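Local coordinates for protein glucosamine kinase (PDB 6HWJ) that catalyses the magnesium- and ATP-dependent phosphorylation of D-glucosamine to D-glucosamine 6-phosphate and, more weakly, also acts on glucose, at residues E209-M212 / D213-L216; A367-A370 / A371-S375. All blocks are in the same frame, centred on the assembly; numbering follows the deposited sequence.

Overall arrangement
Following the chain from the N terminus, contact 1 (209-216) comes first: it closes the short loop after helix 194-207 and starts helix 212-234. Contact 2 (367-375) lies much later, within helix 362-386. The two are strictly in series, neither nesting nor crossing, yet their centres are only about 12 Å apart, because the first turn of helix 212-234 packs against helix 362-386. Trp368 NE1 probably donates a hydrogen bond to Ala215 O, 2.9 Å away, while Leu216 CD2 leans on Trp368, Ala371 and Ala372. Helix 194-207 lines the same junction, so three helices meet here, away from the substrate, nucleotide and magnesium sites.

Contact 1 (E209-M212 / D213-L216); sequences ELTM and DQAL
Thr211 and Gln214 bond to each other reciprocally where the loop 209-211 turns into helix 212-234. From the helix side, Gln214 N donates to Thr211 OG1 at 3.1 Å. In the other direction Thr211 N donates to Gln214 OE1 over 2.9 Å. That bond is almost straight, and its donor is tilted 22° from the carbonyl plane of the amide. Thr211 chi1 of 63° sets the hydroxyl between its own N and carbonyl carbon, close to the first helical amides, and the extended Gln214 chain carries OE1 back to the loop. Water 1 adds a third link, donating both to Glu209 O and to Gln214 OE1, so that the amide oxygen ties the helix to two loop residues.

Backbone bonds carry on from there. Ala215 N donates to Thr211 O at 2.9 Å and Leu216 N to Met212 O at 2.8 Å, the latter more bent.

Leu210 lies in van der Waals contact alongside the polar amide of Gln214, its CD2 3.7 Å from OE1. The apolar contact belongs to Met212 and Leu216, one turn apart, which meet through Met212 CG and Leu216 CD1 at 3.6 Å; the Met212 chain bends at both chi2 and chi3, which leaves SD beside the Leu216 branch as well. Met212 also touches Trp368 of helix 362-386 and Leu205 of helix 194-207. On the loop side, Glu209 OE2 forms a salt bridge with Arg207.

Together the paired side-chain-to-backbone bonds make a capping box, with Thr211 as N-cap: a Thr hydroxyl accepts from the N3 amide while the N3 side chain accepts from the cap amide, starting helix 212-234 at the protein surface.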
ATOM      1  N   GLU A 209       6.321 -21.027 -23.870  1.00 40.59           N
ATOM      2  CA  GLU A 209       5.890 -19.926 -24.719  1.00 45.80           C
ATOM      3  C   GLU A 209       6.731 -18.674 -24.517  1.00 44.07           C
ATOM      4  O   GLU A 209       6.676 -17.760 -25.347  1.00 45.00           O
ATOM      5  CB  GLU A 209       4.426 -19.589 -24.449  1.00 52.17           C
ATOM      6  CG  GLU A 209       3.481 -20.758 -24.655  1.00 63.90           C
ATOM      7  CD  GLU A 209       2.036 -20.375 -24.411  1.00 73.88           C
ATOM      8  OE1 GLU A 209       1.760 -19.171 -24.212  1.00 75.76           O
ATOM      9  OE2 GLU A 209       1.180 -21.281 -24.417  1.00 79.17           O
ATOM     10  N   LEU A 210       7.479 -18.602 -23.417  1.00 40.39           N
ATOM     11  CA  LEU A 210       8.473 -17.563 -23.210  1.00 39.43           C
ATOM     12  C   LEU A 210       9.807 -18.227 -22.884  1.00 37.32           C
ATOM     13  O   LEU A 210       9.847 -19.311 -22.312  1.00 35.33           O
ATOM     14  CB  LEU A 210       8.094 -16.624 -22.067  1.00 39.39           C
ATOM     15  CG  LEU A 210       6.835 -15.778 -22.223  1.00 39.37           C
ATOM     16  CD1 LEU A 210       6.588 -15.027 -20.926  1.00 40.78           C
ATOM     17  CD2 LEU A 210       6.958 -14.807 -23.369  1.00 38.78           C
ATOM     18  N   THR A 211      10.891 -17.574 -23.268  1.00 35.70           N
ATOM     19  CA  THR A 211      12.211 -17.996 -22.843  1.00 34.18           C
ATOM     20  C   THR A 211      12.474 -17.515 -21.424  1.00 34.48           C
ATOM     21  O   THR A 211      11.792 -16.623 -20.913  1.00 31.62           O
ATOM     22  CB  THR A 211      13.282 -17.414 -23.756  1.00 34.95           C
ATOM     23  OG1 THR A 211      13.246 -15.989 -23.648  1.00 30.56           O
ATOM     24  CG2 THR A 211      13.023 -17.826 -25.191  1.00 36.05           C
ATOM     25  N   MET A 212      13.494 -18.110 -20.795  1.00 30.41           N
ATOM     26  CA  MET A 212      13.912 -17.641 -19.483  1.00 33.86           C
ATOM     27  C   MET A 212      14.231 -16.154 -19.511  1.00 31.25           C
ATOM     28  O   MET A 212      13.814 -15.401 -18.623  1.00 28.09           O
ATOM     29  CB  MET A 212      15.132 -18.447 -19.005  1.00 34.14           C
ATOM     30  CG  MET A 212      15.577 -18.121 -17.590  1.00 32.27           C
ATOM     31  SD  MET A 212      14.323 -18.452 -16.350  1.00 36.56           S
ATOM     32  CE  MET A 212      14.327 -20.237 -16.304  1.00 33.63           C
ATOM     33  N   ASP A 213      14.961 -15.699 -20.540  1.00 33.38           N
ATOM     34  CA  ASP A 213      15.293 -14.278 -20.639  1.00 32.75           C
ATOM     35  C   ASP A 213      14.034 -13.423 -20.633  1.00 34.47           C
ATOM     36  O   ASP A 213      13.961 -12.403 -19.936  1.00 33.45           O
ATOM     37  CB  ASP A 213      16.104 -14.013 -21.906  1.00 40.08           C
ATOM     38  CG  ASP A 213      16.415 -12.555 -22.095  1.00 37.07           C
ATOM     39  OD1 ASP A 213      17.272 -12.042 -21.350  1.00 37.28           O
ATOM     40  OD2 ASP A 213      15.781 -11.911 -22.965  1.00 37.99           O
ATOM     41  N   GLN A 214      13.033 -13.814 -21.421  1.00 33.35           N
ATOM     42  CA  GLN A 214      11.812 -13.036 -21.503  1.00 29.50           C
ATOM     43  C   GLN A 214      11.064 -13.059 -20.179  1.00 28.11           C
ATOM     44  O   GLN A 214      10.503 -12.042 -19.757  1.00 25.08           O
ATOM     45  CB  GLN A 214      10.917 -13.573 -22.616  1.00 31.23           C
ATOM     46  CG  GLN A 214      11.461 -13.281 -23.994  1.00 32.85           C
ATOM     47  CD  GLN A 214      10.771 -14.097 -25.063  1.00 42.42           C
ATOM     48  OE1 GLN A 214      10.321 -15.224 -24.821  1.00 39.32           O
ATOM     49  NE2 GLN A 214      10.689 -13.531 -26.263  1.00 46.91           N
ATOM     50  N   ALA A 215      11.042 -14.219 -19.524  1.00 25.13           N
ATOM     51  CA  ALA A 215      10.322 -14.320 -18.254  1.00 28.72           C
ATOM     52  C   ALA A 215      11.065 -13.632 -17.116  1.00 27.94           C
ATOM     53  O   ALA A 215      10.438 -13.294 -16.105  1.00 25.38           O
ATOM     54  CB  ALA A 215      10.071 -15.777 -17.907  1.00 27.85           C
ATOM     55  N   LEU A 216      12.364 -13.406 -17.261  1.00 27.33           N
ATOM     56  CA  LEU A 216      13.132 -12.715 -16.233  1.00 29.34           C
ATOM     57  C   LEU A 216      13.061 -11.194 -16.357  1.00 27.58           C
ATOM     58  O   LEU A 216      13.282 -10.486 -15.369  1.00 28.58           O
ATOM     59  CB  LEU A 216      14.595 -13.147 -16.282  1.00 28.10           C
ATOM     60  CG  LEU A 216      14.896 -14.548 -15.757  1.00 30.74           C
ATOM     61  CD1 LEU A 216      16.319 -14.956 -16.046  1.00 33.70           C
ATOM     62  CD2 LEU A 216      14.616 -14.632 -14.229  1.00 32.36           C
TER
HETATM   63  O   HOH W   1       9.048 -16.769 -26.878  1.00 53.57           O

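Contact 2 (A367-A370 / A371-S375); sequences AWIA and AAQRS
About two and a half turns of alpha helix in the N-terminal half of helix 362-386 make up this contact, with i+4 to i backbone bonds running through it and side chains meeting at the same spacing. Ala371 N donates to Ala367 O at 2.9 Å, Ala372 N to Trp368 O, and Arg374 N to Ala370 O at 3.2 Å.

The methyl of Ala372 sits over one face of the Trp368 indole. Its CB lies 3.8 Å from the centroid of the six-membered ring and 16° off the ring normal, a CH-pi contact made from above the plane. Trp368 CG is anti to the backbone N (chi1 172°), from where the indole projects outward and leans toward the next turn, bringing its face to the Ala372 methyl.

Ile369 O is gripped twice by Gln373: the backbone N donates at 3.2 Å, and NE2 at 3.3 Å from the opposite face of the carbonyl, well above its plane rather than on a lone pair. The Ile369 and Gln373 side chains run alongside each other, pointing the same way. The other end of this amide is held too, Gln373 OE1 bonding to Arg402. A similar double grip falls on Ala371 O, which accepts from Ser375 N and Ser375 OG, both at 2.8 Å and from opposite faces.

Around the helix, Trp368 touches Val202 and Leu205 of helix 194-207. Ala372 meets Ala219 of helix 212-234, whereas Ile369 packs on Asp347 and Arg351 of helix 335-356.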
ATOM      1  N   ALA A 367      14.147 -22.659 -11.336  1.00 36.31           N
ATOM      2  CA  ALA A 367      15.265 -21.902 -11.881  1.00 36.08           C
ATOM      3  C   ALA A 367      14.901 -20.432 -12.009  1.00 33.44           C
ATOM      4  O   ALA A 367      15.720 -19.547 -11.719  1.00 32.56           O
ATOM      5  CB  ALA A 367      15.667 -22.462 -13.244  1.00 39.07           C
ATOM      6  N   TRP A 368      13.658 -20.150 -12.403  1.00 29.42           N
ATOM      7  CA  TRP A 368      13.223 -18.767 -12.548  1.00 29.47           C
ATOM      8  C   TRP A 368      13.130 -18.076 -11.189  1.00 32.34           C
ATOM      9  O   TRP A 368      13.470 -16.889 -11.059  1.00 32.19           O
ATOM     10  CB  TRP A 368      11.863 -18.719 -13.279  1.00 26.59           C
ATOM     11  CG  TRP A 368      11.257 -17.345 -13.304  1.00 25.97           C
ATOM     12  CD1 TRP A 368      11.392 -16.403 -14.283  1.00 27.52           C
ATOM     13  CD2 TRP A 368      10.448 -16.760 -12.285  1.00 25.44           C
ATOM     14  NE1 TRP A 368      10.696 -15.255 -13.932  1.00 29.41           N
ATOM     15  CE2 TRP A 368      10.117 -15.450 -12.709  1.00 27.08           C
ATOM     16  CE3 TRP A 368       9.947 -17.220 -11.055  1.00 26.68           C
ATOM     17  CZ2 TRP A 368       9.314 -14.593 -11.947  1.00 25.50           C
ATOM     18  CZ3 TRP A 368       9.148 -16.370 -10.302  1.00 25.01           C
ATOM     19  CH2 TRP A 368       8.830 -15.077 -10.751  1.00 25.70           C
ATOM     20  N   ILE A 369      12.656 -18.786 -10.163  1.00 32.12           N
ATOM     21  CA  ILE A 369      12.592 -18.194  -8.829  1.00 30.08           C
ATOM     22  C   ILE A 369      13.960 -17.661  -8.413  1.00 28.57           C
ATOM     23  O   ILE A 369      14.096 -16.506  -7.980  1.00 27.85           O
ATOM     24  CB  ILE A 369      12.060 -19.220  -7.811  1.00 31.76           C
ATOM     25  CG1 ILE A 369      10.583 -19.520  -8.093  1.00 32.25           C
ATOM     26  CG2 ILE A 369      12.254 -18.693  -6.375  1.00 30.87           C
ATOM     27  CD1 ILE A 369       9.988 -20.576  -7.169  1.00 33.10           C
ATOM     28  N   ALA A 370      14.992 -18.507  -8.517  1.00 30.35           N
ATOM     29  CA  ALA A 370      16.329 -18.095  -8.119  1.00 33.16           C
ATOM     30  C   ALA A 370      16.853 -16.984  -9.023  1.00 34.86           C
ATOM     31  O   ALA A 370      17.385 -15.971  -8.545  1.00 32.46           O
ATOM     32  CB  ALA A 370      17.275 -19.302  -8.148  1.00 32.97           C
ATOM     33  N   ALA A 371      16.701 -17.149 -10.343  1.00 34.27           N
ATOM     34  CA  ALA A 371      17.217 -16.150 -11.273  1.00 31.15           C
ATOM     35  C   ALA A 371      16.448 -14.838 -11.179  1.00 29.72           C
ATOM     36  O   ALA A 371      17.037 -13.758 -11.371  1.00 29.83           O
ATOM     37  CB  ALA A 371      17.174 -16.712 -12.690  1.00 33.26           C
ATOM     38  N   ALA A 372      15.152 -14.899 -10.866  1.00 27.84           N
ATOM     39  CA  ALA A 372      14.359 -13.672 -10.770  1.00 30.35           C
ATOM     40  C   ALA A 372      14.788 -12.833  -9.572  1.00 33.39           C
ATOM     41  O   ALA A 372      14.861 -11.597  -9.657  1.00 28.99           O
ATOM     42  CB  ALA A 372      12.867 -14.011 -10.678  1.00 29.52           C
ATOM     43  N   GLN A 373      15.109 -13.488  -8.447  1.00 33.67           N
ATOM     44  CA  GLN A 373      15.596 -12.749  -7.291  1.00 33.09           C
ATOM     45  C   GLN A 373      16.929 -12.084  -7.590  1.00 31.95           C
ATOM     46  O   GLN A 373      17.137 -10.932  -7.212  1.00 30.71           O
ATOM     47  CB  GLN A 373      15.663 -13.687  -6.073  1.00 38.70           C
ATOM     48  CG  GLN A 373      14.229 -14.129  -5.639  1.00 51.93           C
ATOM     49  CD  GLN A 373      14.184 -15.108  -4.465  1.00 58.30           C
ATOM     50  OE1 GLN A 373      14.483 -14.754  -3.331  1.00 59.38           O
ATOM     51  NE2 GLN A 373      13.776 -16.340  -4.741  1.00 61.16           N
ATOM     52  N   ARG A 374      17.831 -12.780  -8.301  1.00 32.60           N
ATOM     53  CA  ARG A 374      19.088 -12.173  -8.708  1.00 36.46           C
ATOM     54  C   ARG A 374      18.869 -11.041  -9.712  1.00 34.76           C
ATOM     55  O   ARG A 374      19.506  -9.980  -9.604  1.00 30.06           O
ATOM     56  CB  ARG A 374      20.009 -13.242  -9.292  1.00 47.78           C
ATOM     57  CG  ARG A 374      21.354 -12.718  -9.811  1.00 63.18           C
ATOM     58  CD  ARG A 374      22.070 -11.869  -8.764  1.00 77.88           C
ATOM     59  NE  ARG A 374      22.192 -12.564  -7.485  1.00 89.05           N
ATOM     60  CZ  ARG A 374      22.474 -11.972  -6.329  1.00 96.38           C
ATOM     61  NH1 ARG A 374      22.560 -12.693  -5.221  1.00 99.54           N
ATOM     62  NH2 ARG A 374      22.666 -10.660  -6.278  1.00 98.63           N
ATOM     63  N   SER A 375      17.971 -11.242 -10.691  1.00 33.46           N
ATOM     64  CA  SER A 375      17.685 -10.188 -11.662  1.00 36.11           C
ATOM     65  C   SER A 375      17.137  -8.940 -10.983  1.00 32.39           C
ATOM     66  O   SER A 375      17.518  -7.820 -11.337  1.00 32.96           O
ATOM     67  CB  SER A 375      16.688 -10.683 -12.722  1.00 37.03           C
ATOM     68  OG  SER A 375      17.183 -11.824 -13.408  1.00 41.35           O
TER